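Local coordinates for protein EF0056 (Enterococcus faecalis, PDB 6ORI) that is of unknown function but, as part of the N-terminal region of an immunoglobulin-like enterococcal surface protein, is probably associated with biofilm formation, at residues A[243-248]-A[337-342]; A[33-38]-A[184-189]; A[275-280]-A[307-312]; A[281-286]-A[299-304]. All coordinates share one frame; numbering follows the deposited sequence.

Interaction 2 lies near the centre of the chain, within the large curled N-terminal sheet, and is complete before interaction 1 begins along the sequence. Interactions 1, 3 and 4 belong to the following five-stranded sheet: strand 239-248 pairs with 340-348, which neighbours 277-284, itself paired with edge strand 300-304. Residues 281-286 and 299-304 fall between residues 275-280 and 307-312, and all of these fall between the segments of interaction 1. Interactions 1 and 2 have centres 12 Å apart and touch through Asp33, Gln35, Lys245 and Thr247, joining the two sheets. Interaction 3 sits toward the periphery, its centre about 28 Å from that of interaction 2.

Interaction 1. Residues A[243-248]-A[337-342]; sequences DHKLTK and PRPIVV
Leu246 and Ile340 face each other as a hydrogen-bonded antiparallel pair within a five-stranded sheet, consistent with one half of an immunoglobulin-like sandwich. Leu246 N donates to Ile340 O at 2.8 Å, and Ile340 N returns a bond to Leu246 O at 3.0 Å. His244 and Val342 repeat the exchange, with His244 N 2.8 Å from Val342 O. Between these pairs, Lys245 and Val341 form a non-hydrogen-bonded pair whose side chains share the other face. Lys245 CG stands anti to the backbone N (chi1 -172°) and meets Val341 CG2 at 3.9 Å; farther out the extended chain runs beside the Pro339 ring, with CE 3.8 Å from Pro339 CB. Its NZ continues to Ser32 O and Tyr292 OH. On the face of Leu246 and Ile340, the two CB atoms approach to 4.1 Å. This side turns toward strand 375-382 of the four-stranded sheet, where Leu246 touches Leu381, while His244 NE2 bonds to Thr392 O nearby. Before Ile340 the partner chain is loop, and Lys248 reaches across to it: its extended chain crosses Ile340 at about a right angle, CE lying 3.8 Å from Ile340 CD1. The carbonyls of Phe252, Phe332 and Ser336 hold its NZ. A water completes the join, accepting from Lys248 N and donating to Pro337 O, 2.8 Å from each.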
loop_
_atom_site.group_PDB
_atom_site.type_symbol
_atom_site.label_atom_id
_atom_site.label_comp_id
_atom_site.label_asym_id
_atom_site.label_seq_id
_atom_site.Cartn_x
_atom_site.Cartn_y
_atom_site.Cartn_z
ATOM N N ASP A 243 5.610 4.150 3.741
ATOM C CA ASP A 243 5.066 5.054 2.745
ATOM C C ASP A 243 3.549 4.975 2.816
ATOM O O ASP A 243 2.947 3.957 2.435
ATOM C CB ASP A 243 5.592 4.716 1.352
ATOM C CG ASP A 243 7.020 5.223 1.129
ATOM O OD1 ASP A 243 7.529 5.972 1.982
ATOM O OD2 ASP A 243 7.627 4.893 0.096
ATOM N N HIS A 244 2.958 6.014 3.387
ATOM C CA HIS A 244 1.517 6.129 3.502
ATOM C C HIS A 244 1.028 6.844 2.260
ATOM O O HIS A 244 1.297 8.027 2.063
ATOM C CB HIS A 244 1.173 6.910 4.774
ATOM C CG HIS A 244 -0.296 7.118 4.984
ATOM N ND1 HIS A 244 -0.791 8.180 5.722
ATOM C CD2 HIS A 244 -1.371 6.382 4.616
ATOM C CE1 HIS A 244 -2.105 8.100 5.762
ATOM N NE2 HIS A 244 -2.483 7.026 5.084
ATOM N N LYS A 245 0.336 6.110 1.394
ATOM C CA LYS A 245 -0.097 6.661 0.123
ATOM C C LYS A 245 -1.612 6.843 0.087
ATOM O O LYS A 245 -2.364 5.937 0.452
ATOM C CB LYS A 245 0.377 5.773 -1.032
ATOM C CG LYS A 245 0.125 6.382 -2.405
ATOM C CD LYS A 245 0.747 5.557 -3.536
ATOM C CE LYS A 245 0.622 6.276 -4.873
ATOM N NZ LYS A 245 1.262 5.482 -5.949
ATOM N N LEU A 246 -2.033 8.030 -0.323
ATOM C CA LEU A 246 -3.435 8.413 -0.393
ATOM C C LEU A 246 -3.848 8.581 -1.837
ATOM O O LEU A 246 -3.230 9.354 -2.585
ATOM C CB LEU A 246 -3.681 9.715 0.376
ATOM C CG LEU A 246 -3.286 9.648 1.846
ATOM C CD1 LEU A 246 -3.467 11.003 2.466
ATOM C CD2 LEU A 246 -4.109 8.646 2.581
ATOM N N THR A 247 -4.854 7.819 -2.229
ATOM C CA THR A 247 -5.443 7.861 -3.562
ATOM C C THR A 247 -6.653 8.780 -3.476
ATOM O O THR A 247 -7.570 8.517 -2.681
ATOM C CB THR A 247 -5.886 6.443 -3.923
ATOM O OG1 THR A 247 -4.742 5.565 -3.921
ATOM C CG2 THR A 247 -6.627 6.392 -5.252
ATOM N N LYS A 248 -6.674 9.830 -4.277
ATOM C CA LYS A 248 -7.780 10.764 -4.239
ATOM C C LYS A 248 -8.992 10.304 -5.033
ATOM O O LYS A 248 -8.892 9.486 -5.940
ATOM C CB LYS A 248 -7.333 12.112 -4.788
ATOM C CG LYS A 248 -6.257 12.794 -3.963
ATOM C CD LYS A 248 -5.916 14.179 -4.564
ATOM C CE LYS A 248 -4.813 14.868 -3.811
ATOM N NZ LYS A 248 -4.623 16.259 -4.335
ATOM N N PRO A 337 -5.367 15.775 -9.176
ATOM C CA PRO A 337 -5.831 14.438 -8.831
ATOM C C PRO A 337 -4.714 13.484 -8.484
ATOM O O PRO A 337 -5.010 12.326 -8.194
ATOM C CB PRO A 337 -6.550 13.990 -10.114
ATOM C CG PRO A 337 -5.870 14.714 -11.199
ATOM C CD PRO A 337 -5.537 16.067 -10.612
ATOM N N ARG A 338 -3.468 13.930 -8.554
ATOM C CA ARG A 338 -2.345 13.057 -8.252
ATOM C C ARG A 338 -2.368 12.614 -6.789
ATOM O O ARG A 338 -2.856 13.334 -5.908
ATOM C CB ARG A 338 -1.013 13.731 -8.566
ATOM C CG ARG A 338 -0.731 13.844 -10.043
ATOM C CD ARG A 338 0.555 14.609 -10.371
ATOM N NE ARG A 338 0.439 16.034 -10.059
ATOM C CZ ARG A 338 0.916 16.636 -8.977
ATOM N NH1 ARG A 338 1.593 15.961 -8.055
ATOM N NH2 ARG A 338 0.708 17.935 -8.822
ATOM N N PRO A 339 -1.812 11.437 -6.511
ATOM C CA PRO A 339 -1.820 10.912 -5.141
ATOM C C PRO A 339 -0.799 11.600 -4.258
ATOM O O PRO A 339 0.061 12.366 -4.706
ATOM C CB PRO A 339 -1.433 9.443 -5.319
ATOM C CG PRO A 339 -0.647 9.430 -6.585
ATOM C CD PRO A 339 -1.267 10.473 -7.476
ATOM N N ILE A 340 -0.932 11.310 -2.979
ATOM C CA ILE A 340 -0.089 11.860 -1.932
ATOM C C ILE A 340 0.693 10.736 -1.284
ATOM O O ILE A 340 0.149 9.664 -1.033
ATOM C CB ILE A 340 -0.970 12.526 -0.870
ATOM C CG1 ILE A 340 -1.739 13.703 -1.488
ATOM C CG2 ILE A 340 -0.147 12.916 0.356
ATOM C CD1 ILE A 340 -2.882 14.211 -0.661
ATOM N N VAL A 341 1.960 10.972 -0.990
ATOM C CA VAL A 341 2.781 10.039 -0.227
ATOM C C VAL A 341 3.352 10.777 0.971
ATOM O O VAL A 341 3.997 11.820 0.790
ATOM C CB VAL A 341 3.918 9.432 -1.073
ATOM C CG1 VAL A 341 4.809 8.545 -0.233
ATOM C CG2 VAL A 341 3.355 8.629 -2.223
ATOM N N VAL A 342 3.085 10.244 2.157
ATOM C CA VAL A 342 3.647 10.714 3.428
ATOM C C VAL A 342 4.610 9.632 3.843
ATOM O O VAL A 342 4.229 8.475 3.931
ATOM C CB VAL A 342 2.533 10.890 4.481
ATOM C CG1 VAL A 342 3.107 11.355 5.816
ATOM C CG2 VAL A 342 1.476 11.884 3.973
HETATM O O HOH W 1 -4.757 10.347 -6.230
#

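Interaction 2. Residues A[33-38]-A[184-189]; sequences DLQFNP and IESTGY
Leu34 lays its CB against Ile184 CG2 at 3.7 Å, the two side chains crossing at about a right angle. Leu34 CG is anti to the backbone N (chi1 -176°), and beyond it the CD2 methyl also reaches Ile184 CG2, at 4.1 Å. Ile184 CD1 rests near the backbone, 4.0 Å from Asp33 N. The two strands run in roughly the same direction, 25° apart, and meet through side chains and a water. Gln35 leaves its backbone pointing away from Ser186, but its chain bends at chi2 (-71°) and its amide comes back toward the contact. There a water donates to Gln35 OE1 at 2.6 Å, accepts from Phe36 N at 3.0 Å and is hydrogen-bonded to Ser186 OG at 2.9 Å. The other end of the amide, Gln35 NE2, donates to the syn lone pair of Asp33 OD1 at 2.8 Å. That acceptor lies in the amide plane, and water and carboxylate both help to set the rotation of the amide. Asp33 OD2 in turn bonds to Thr247 OG1. Both strands belong to the large antiparallel sheet, yet their backbones pair elsewhere: 31-38 with 50-59, and 184-189 with 166-173. Strand 211-221 of the next sheet borders the polar end, His213 touching Gln35 and Asn217 touching Ser186.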
loop_
_atom_site.group_PDB
_atom_site.type_symbol
_atom_site.label_atom_id
_atom_site.label_comp_id
_atom_site.label_asym_id
_atom_site.label_seq_id
_atom_site.Cartn_x
_atom_site.Cartn_y
_atom_site.Cartn_z
ATOM N N ASP A 33 -0.374 5.734 -9.899
ATOM C CA ASP A 33 -1.042 4.950 -8.865
ATOM C C ASP A 33 -1.575 3.649 -9.419
ATOM O O ASP A 33 -2.034 3.573 -10.557
ATOM C CB ASP A 33 -2.186 5.756 -8.254
ATOM C CG ASP A 33 -2.507 5.371 -6.820
ATOM O OD1 ASP A 33 -1.799 4.547 -6.188
ATOM O OD2 ASP A 33 -3.453 5.991 -6.270
ATOM N N LEU A 34 -1.473 2.624 -8.578
ATOM C CA LEU A 34 -2.074 1.323 -8.841
ATOM C C LEU A 34 -2.328 0.697 -7.490
ATOM O O LEU A 34 -1.412 0.561 -6.682
ATOM C CB LEU A 34 -1.123 0.477 -9.683
ATOM C CG LEU A 34 -1.625 -0.888 -10.125
ATOM C CD1 LEU A 34 -2.842 -0.763 -11.023
ATOM C CD2 LEU A 34 -0.504 -1.646 -10.824
ATOM N N GLN A 35 -3.585 0.373 -7.198
ATOM C CA GLN A 35 -3.958 -0.173 -5.901
ATOM C C GLN A 35 -4.928 -1.322 -6.055
ATOM O O GLN A 35 -5.757 -1.325 -6.965
ATOM C CB GLN A 35 -4.638 0.883 -5.045
ATOM C CG GLN A 35 -3.848 2.131 -4.793
ATOM C CD GLN A 35 -2.698 1.924 -3.867
ATOM O OE1 GLN A 35 -2.677 1.004 -3.050
ATOM N NE2 GLN A 35 -1.713 2.769 -3.996
ATOM N N PHE A 36 -4.814 -2.290 -5.143
ATOM C CA PHE A 36 -5.720 -3.428 -5.011
ATOM C C PHE A 36 -6.438 -3.289 -3.692
ATOM O O PHE A 36 -5.803 -3.229 -2.641
ATOM C CB PHE A 36 -4.913 -4.727 -5.049
ATOM C CG PHE A 36 -5.710 -5.985 -4.859
ATOM C CD1 PHE A 36 -6.513 -6.498 -5.870
ATOM C CD2 PHE A 36 -5.638 -6.669 -3.674
ATOM C CE1 PHE A 36 -7.223 -7.669 -5.674
ATOM C CE2 PHE A 36 -6.350 -7.843 -3.501
ATOM C CZ PHE A 36 -7.131 -8.322 -4.492
ATOM N N ASN A 37 -7.768 -3.215 -3.752
ATOM C CA ASN A 37 -8.561 -2.937 -2.559
ATOM C C ASN A 37 -9.613 -4.029 -2.347
ATOM O O ASN A 37 -10.738 -3.921 -2.827
ATOM C CB ASN A 37 -9.244 -1.579 -2.649
ATOM C CG ASN A 37 -10.018 -1.251 -1.378
ATOM O OD1 ASN A 37 -9.754 -1.814 -0.325
ATOM N ND2 ASN A 37 -10.986 -0.373 -1.496
ATOM N N PRO A 38 -9.240 -5.078 -1.607
ATOM C CA PRO A 38 -10.166 -6.173 -1.301
ATOM C C PRO A 38 -10.997 -5.890 -0.057
ATOM O O PRO A 38 -10.525 -5.197 0.878
ATOM C CB PRO A 38 -9.211 -7.346 -1.026
ATOM C CG PRO A 38 -8.026 -6.698 -0.374
ATOM C CD PRO A 38 -7.901 -5.324 -1.032
ATOM N N ILE A 184 5.211 1.953 -8.861
ATOM C CA ILE A 184 3.859 1.533 -9.237
ATOM C C ILE A 184 3.712 0.078 -8.807
ATOM O O ILE A 184 3.570 -0.846 -9.620
ATOM C CB ILE A 184 3.602 1.733 -10.734
ATOM C CG1 ILE A 184 4.022 3.146 -11.155
ATOM C CG2 ILE A 184 2.124 1.516 -11.067
ATOM C CD1 ILE A 184 3.315 4.277 -10.409
ATOM N N GLU A 185 3.853 -0.093 -7.498
ATOM C CA GLU A 185 3.668 -1.367 -6.851
ATOM C C GLU A 185 3.159 -1.153 -5.436
ATOM O O GLU A 185 3.546 -0.189 -4.750
ATOM C CB GLU A 185 4.947 -2.188 -6.824
ATOM C CG GLU A 185 6.068 -1.685 -5.998
ATOM C CD GLU A 185 7.169 -2.717 -5.909
ATOM O OE1 GLU A 185 6.981 -3.748 -5.216
ATOM O OE2 GLU A 185 8.214 -2.510 -6.551
ATOM N N SER A 186 2.306 -2.049 -4.989
ATOM C CA SER A 186 1.757 -1.975 -3.659
ATOM C C SER A 186 1.638 -3.370 -3.108
ATOM O O SER A 186 1.107 -4.255 -3.773
ATOM C CB SER A 186 0.410 -1.300 -3.730
ATOM O OG SER A 186 -0.117 -1.139 -2.429
ATOM N N THR A 187 2.141 -3.567 -1.889
ATOM C CA THR A 187 2.102 -4.850 -1.185
ATOM C C THR A 187 1.372 -4.659 0.133
ATOM O O THR A 187 1.803 -3.815 0.950
ATOM C CB THR A 187 3.514 -5.382 -0.913
ATOM O OG1 THR A 187 4.192 -5.623 -2.150
ATOM C CG2 THR A 187 3.480 -6.688 -0.100
ATOM N N GLY A 188 0.295 -5.426 0.340
ATOM C CA GLY A 188 -0.538 -5.312 1.526
ATOM C C GLY A 188 -0.976 -6.677 2.009
ATOM O O GLY A 188 -0.419 -7.673 1.577
ATOM N N TYR A 189 -1.928 -6.696 2.931
ATOM C CA TYR A 189 -2.447 -7.939 3.464
ATOM C C TYR A 189 -3.939 -7.924 3.603
ATOM O O TYR A 189 -4.548 -6.877 3.774
ATOM C CB TYR A 189 -1.767 -8.352 4.782
ATOM C CG TYR A 189 -2.071 -7.447 5.959
ATOM C CD1 TYR A 189 -1.377 -6.256 6.155
ATOM C CD2 TYR A 189 -3.059 -7.770 6.865
ATOM C CE1 TYR A 189 -1.668 -5.431 7.227
ATOM C CE2 TYR A 189 -3.356 -6.956 7.937
ATOM C CZ TYR A 189 -2.656 -5.795 8.111
ATOM O OH TYR A 189 -2.970 -4.982 9.189
HETATM O O HOH W 2 -2.911 -1.624 -2.952
#

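Interaction 3. Residues A[275-280]-A[307-312]; sequences PYVSGI and IERREG
Val277 O is gripped by both terminal nitrogens of Arg309: NH2 donates at 2.9 Å, and NH1 adds a weak bond at 3.1 Å. The oxygen sits at the edge of the guanidinium, near its plane, but NH2 stands 50° out of the carbonyl plane of Val277. Ser278 O is also close to NH2, although the angle is too poor for a hydrogen bond. Arg309 reaches this place from the loop after strand 300-304, its chain extended from CG to NE; NH1 makes a further weak bond to Val274 O. One guanidinium face is covered from within the loop by Ile307 CG1, 3.9 Å above the plane and offset toward the rim. Beside these bonds lies an apolar contact. Ile280 CD1 rests against the branches of Ile307, 3.6 Å from CG2 and 3.8 Å from CG1, and the two side chains cross at about a right angle. With chi1 at 52°, Ile307 CG1 is placed to meet both Ile280 CD1 and the Arg309 guanidinium. Tyr267 and Ile269 of strand 264-269 also touch Ile307, so the apolar side of the contact faces the four-stranded sheet, consistent with the edge of a sandwich interior. The loop also holds a salt bridge of its own: Arg310 holds Glu308 side-on, with NE 2.8 Å from OE2 and NH2 2.9 Å from OE1, while Arg310 N adds a bond to OE2. Arg309, by contrast, is tied to the start of strand 277-284 by hydrogen bonds to a neutral carbonyl, which its positive charge probably strengthens.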
loop_
_atom_site.group_PDB
_atom_site.type_symbol
_atom_site.label_atom_id
_atom_site.label_comp_id
_atom_site.label_asym_id
_atom_site.label_seq_id
_atom_site.Cartn_x
_atom_site.Cartn_y
_atom_site.Cartn_z
ATOM N N PRO A 275 10.693 -0.339 21.209
ATOM C CA PRO A 275 11.989 -0.143 21.874
ATOM C C PRO A 275 13.199 -0.221 20.947
ATOM O O PRO A 275 14.308 0.142 21.354
ATOM C CB PRO A 275 12.067 -1.304 22.872
ATOM C CG PRO A 275 10.750 -1.904 22.911
ATOM C CD PRO A 275 10.003 -1.554 21.669
ATOM N N TYR A 276 12.986 -0.697 19.728
ATOM C CA TYR A 276 14.058 -0.809 18.737
ATOM C C TYR A 276 14.048 0.314 17.701
ATOM O O TYR A 276 14.805 0.281 16.721
ATOM C CB TYR A 276 13.959 -2.147 18.027
ATOM C CG TYR A 276 14.174 -3.313 18.953
ATOM C CD1 TYR A 276 15.437 -3.594 19.447
ATOM C CD2 TYR A 276 13.114 -4.095 19.370
ATOM C CE1 TYR A 276 15.643 -4.660 20.305
ATOM C CE2 TYR A 276 13.313 -5.168 20.225
ATOM C CZ TYR A 276 14.576 -5.437 20.689
ATOM O OH TYR A 276 14.781 -6.498 21.547
ATOM N N VAL A 277 13.185 1.294 17.909
ATOM C CA VAL A 277 13.150 2.467 17.040
ATOM C C VAL A 277 13.651 3.647 17.839
ATOM O O VAL A 277 13.215 3.850 18.980
ATOM C CB VAL A 277 11.738 2.718 16.513
ATOM C CG1 VAL A 277 11.672 4.047 15.776
ATOM C CG2 VAL A 277 11.328 1.600 15.576
ATOM N N SER A 278 14.592 4.404 17.275
ATOM C CA SER A 278 15.098 5.616 17.909
ATOM C C SER A 278 14.448 6.805 17.202
ATOM O O SER A 278 13.248 7.043 17.371
ATOM C CB SER A 278 16.631 5.667 17.878
ATOM O OG SER A 278 17.152 5.677 16.562
ATOM N N GLY A 279 15.200 7.501 16.362
ATOM C CA GLY A 279 14.650 8.621 15.634
ATOM C C GLY A 279 13.556 8.191 14.673
ATOM O O GLY A 279 13.580 7.109 14.084
ATOM N N ILE A 280 12.602 9.091 14.500
ATOM C CA ILE A 280 11.514 8.917 13.547
ATOM C C ILE A 280 11.434 10.208 12.765
ATOM O O ILE A 280 11.155 11.267 13.339
ATOM C CB ILE A 280 10.171 8.622 14.228
ATOM C CG1 ILE A 280 10.320 7.408 15.134
ATOM C CG2 ILE A 280 9.084 8.400 13.179
ATOM C CD1 ILE A 280 9.179 7.204 16.077
ATOM N N ILE A 307 6.788 8.926 19.229
ATOM C CA ILE A 307 5.755 7.921 19.450
ATOM C C ILE A 307 5.621 7.718 20.937
ATOM O O ILE A 307 6.499 8.092 21.709
ATOM C CB ILE A 307 6.049 6.559 18.799
ATOM C CG1 ILE A 307 7.432 6.052 19.199
ATOM C CG2 ILE A 307 5.813 6.628 17.286
ATOM C CD1 ILE A 307 7.682 4.631 18.733
ATOM N N GLU A 308 4.499 7.136 21.316
ATOM C CA GLU A 308 4.174 6.863 22.707
ATOM C C GLU A 308 4.963 5.637 23.136
ATOM O O GLU A 308 4.836 4.560 22.542
ATOM C CB GLU A 308 2.684 6.592 22.827
ATOM C CG GLU A 308 2.244 6.196 24.250
ATOM C CD GLU A 308 2.633 7.239 25.267
ATOM O OE1 GLU A 308 2.092 8.357 25.185
ATOM O OE2 GLU A 308 3.495 6.969 26.137
ATOM N N ARG A 309 5.795 5.815 24.153
ATOM C CA ARG A 309 6.715 4.781 24.615
ATOM C C ARG A 309 6.464 4.309 26.045
ATOM O O ARG A 309 7.172 3.429 26.540
ATOM C CB ARG A 309 8.143 5.290 24.494
ATOM C CG ARG A 309 8.598 5.513 23.059
ATOM C CD ARG A 309 9.988 6.101 23.065
ATOM N NE ARG A 309 10.488 6.464 21.743
ATOM C CZ ARG A 309 11.020 5.600 20.885
ATOM N NH1 ARG A 309 11.080 4.310 21.152
ATOM N NH2 ARG A 309 11.479 6.034 19.732
ATOM N N ARG A 310 5.479 4.873 26.722
ATOM C CA ARG A 310 5.195 4.431 28.086
ATOM C C ARG A 310 4.498 3.081 28.082
ATOM O O ARG A 310 3.397 2.936 27.559
ATOM C CB ARG A 310 4.353 5.468 28.835
ATOM C CG ARG A 310 5.099 6.749 29.095
ATOM C CD ARG A 310 4.206 7.857 29.600
ATOM N NE ARG A 310 3.282 8.338 28.566
ATOM C CZ ARG A 310 2.437 9.348 28.726
ATOM N NH1 ARG A 310 2.353 9.958 29.897
ATOM N NH2 ARG A 310 1.647 9.740 27.736
ATOM N N GLU A 311 5.141 2.079 28.681
ATOM C CA GLU A 311 4.579 0.732 28.715
ATOM C C GLU A 311 3.177 0.749 29.276
ATOM O O GLU A 311 2.939 1.350 30.326
ATOM C CB GLU A 311 5.439 -0.209 29.571
ATOM C CG GLU A 311 6.791 -0.573 28.971
ATOM C CD GLU A 311 7.877 0.451 29.275
ATOM O OE1 GLU A 311 7.569 1.511 29.871
ATOM O OE2 GLU A 311 9.048 0.189 28.915
ATOM N N GLY A 312 2.250 0.101 28.588
ATOM C CA GLY A 312 0.892 -0.013 29.071
ATOM C C GLY A 312 -0.034 1.088 28.601
ATOM O O GLY A 312 -1.247 0.975 28.752
#

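Interaction 4. Residues A[281-286]-A[299-304]; sequences QMHMVQ and GKKVAD
A classic beta bulge interrupts the antiparallel pairing of strands 277-284 and 300-304, with Val302 and Ala303 both set opposite Met282. Met282 O takes Val302 N at 2.8 Å and, weakly, Ala303 N at 3.5 Å; Met282 N gives a nearly straight bond to Ala303 O at 2.9 Å. Regular pairing resumes beyond the bulge, where Met284 N donates to Lys300 O at 2.8 Å and Lys300 N bonds back to Met284 O. At the bulge the Val302 methyls meet both methionines: CG1 lies 3.8 Å from Met284 CB, and CG2 packs on Met282 CG. Met282 CB also meets Ala303 CB, on the face that these two share with Met284. Gln281, His283 and Lys301 share the other. There Lys301 crosses Gln281 at about a right angle, its CD 3.7 Å from Gln281 CD, and its NZ ends in a salt bridge to Asp304 OD1. His283 NE2 donates at 2.9 Å to a lone pair of Gln281 OE1, the oxygen lying in the ring plane; this bond sets the turn of the imidazole, while Ser233 N also reaches the same oxygen. Lys301 N lies over one face of that ring, 4.2 Å above its plane, and is itself bonded to Ser231 OG. Strand 300-304 forms one edge of the five-stranded sheet, and strand 277-284 pairs on its other side with 340-348. Met282 and Ala303 both touch Ile321 of strand 318-322, an edge strand of the facing four-stranded sheet.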
loop_
_atom_site.group_PDB
_atom_site.type_symbol
_atom_site.label_atom_id
_atom_site.label_comp_id
_atom_site.label_asym_id
_atom_site.label_seq_id
_atom_site.Cartn_x
_atom_site.Cartn_y
_atom_site.Cartn_z
ATOM N N GLN A 281 11.709 10.140 11.470
ATOM C CA GLN A 281 11.671 11.313 10.597
ATOM C C GLN A 281 10.443 11.304 9.727
ATOM O O GLN A 281 10.040 10.255 9.230
ATOM C CB GLN A 281 12.891 11.387 9.665
ATOM C CG GLN A 281 14.223 11.202 10.370
ATOM C CD GLN A 281 15.419 11.482 9.481
ATOM O OE1 GLN A 281 15.343 11.544 8.254
ATOM N NE2 GLN A 281 16.564 11.667 10.122
ATOM N N MET A 282 9.866 12.475 9.506
ATOM C CA MET A 282 8.799 12.649 8.529
ATOM C C MET A 282 9.415 13.271 7.303
ATOM O O MET A 282 10.152 14.288 7.405
ATOM C CB MET A 282 7.727 13.582 9.081
ATOM C CG MET A 282 6.458 13.577 8.274
ATOM S SD MET A 282 5.278 14.679 9.053
ATOM C CE MET A 282 3.846 14.349 8.040
ATOM N N HIS A 283 9.176 12.668 6.143
ATOM C CA HIS A 283 9.635 13.237 4.883
ATOM C C HIS A 283 8.468 13.636 4.014
ATOM O O HIS A 283 7.452 12.931 3.968
ATOM C CB HIS A 283 10.483 12.235 4.097
ATOM C CG HIS A 283 11.799 11.895 4.731
ATOM N ND1 HIS A 283 12.795 11.212 4.060
ATOM C CD2 HIS A 283 12.289 12.155 5.963
ATOM C CE1 HIS A 283 13.832 11.053 4.863
ATOM N NE2 HIS A 283 13.559 11.628 6.022
ATOM N N MET A 284 8.649 14.726 3.294
ATOM C CA MET A 284 7.743 15.149 2.252
ATOM C C MET A 284 8.194 14.522 0.951
ATOM O O MET A 284 9.384 14.566 0.621
ATOM C CB MET A 284 7.768 16.667 2.141
ATOM C CG MET A 284 6.842 17.189 1.065
ATOM S SD MET A 284 6.849 18.978 0.872
ATOM C CE MET A 284 5.868 19.463 2.280
ATOM N N VAL A 285 7.235 13.953 0.221
ATOM C CA VAL A 285 7.473 13.259 -1.043
ATOM C C VAL A 285 6.488 13.807 -2.077
ATOM O O VAL A 285 5.401 14.227 -1.743
ATOM C CB VAL A 285 7.249 11.739 -0.845
ATOM C CG1 VAL A 285 7.487 10.971 -2.140
ATOM C CG2 VAL A 285 8.155 11.184 0.264
ATOM N N GLN A 286 6.870 13.744 -3.345
ATOM C CA GLN A 286 6.055 14.300 -4.409
ATOM C C GLN A 286 5.786 13.271 -5.491
ATOM O O GLN A 286 6.704 12.582 -5.956
ATOM C CB GLN A 286 6.769 15.512 -4.994
ATOM C CG GLN A 286 7.639 16.202 -3.962
ATOM C CD GLN A 286 7.639 17.702 -4.103
ATOM O OE1 GLN A 286 7.773 18.233 -5.204
ATOM N NE2 GLN A 286 7.480 18.399 -2.983
ATOM N N GLY A 299 12.976 12.620 -1.338
ATOM C CA GLY A 299 12.234 13.226 -0.248
ATOM C C GLY A 299 12.999 14.361 0.384
ATOM O O GLY A 299 14.144 14.634 0.040
ATOM N N LYS A 300 12.342 15.032 1.327
ATOM C CA LYS A 300 12.956 16.082 2.130
ATOM C C LYS A 300 12.458 15.908 3.558
ATOM O O LYS A 300 11.262 15.703 3.771
ATOM C CB LYS A 300 12.552 17.455 1.583
ATOM C CG LYS A 300 12.871 18.645 2.445
ATOM C CD LYS A 300 11.680 19.599 2.506
ATOM C CE LYS A 300 11.319 20.159 1.135
ATOM N NZ LYS A 300 10.007 20.855 1.159
ATOM N N LYS A 301 13.342 15.991 4.548
ATOM C CA LYS A 301 12.904 15.868 5.935
ATOM C C LYS A 301 12.178 17.128 6.365
ATOM O O LYS A 301 12.682 18.237 6.158
ATOM C CB LYS A 301 14.077 15.606 6.877
ATOM C CG LYS A 301 13.645 15.472 8.318
ATOM C CD LYS A 301 14.840 15.152 9.207
ATOM C CE LYS A 301 14.461 15.089 10.651
ATOM N NZ LYS A 301 14.806 16.379 11.278
ATOM N N VAL A 302 10.981 16.956 6.921
ATOM C CA VAL A 302 10.180 18.078 7.361
ATOM C C VAL A 302 9.912 18.089 8.855
ATOM O O VAL A 302 9.497 19.127 9.377
ATOM C CB VAL A 302 8.858 18.168 6.590
ATOM C CG1 VAL A 302 9.127 18.498 5.130
ATOM C CG2 VAL A 302 8.025 16.899 6.728
ATOM N N ALA A 303 10.138 16.989 9.555
ATOM C CA ALA A 303 9.947 16.971 11.008
ATOM C C ALA A 303 10.609 15.816 11.685
ATOM O O ALA A 303 10.777 14.747 11.094
ATOM C CB ALA A 303 8.473 16.940 11.351
ATOM N N ASP A 304 10.972 16.032 12.940
ATOM C CA ASP A 304 11.263 14.975 13.899
ATOM C C ASP A 304 9.951 14.595 14.553
ATOM O O ASP A 304 9.218 15.479 14.993
ATOM C CB ASP A 304 12.208 15.500 14.978
ATOM C CG ASP A 304 13.573 15.844 14.443
ATOM O OD1 ASP A 304 14.191 14.986 13.769
ATOM O OD2 ASP A 304 14.027 16.978 14.707
#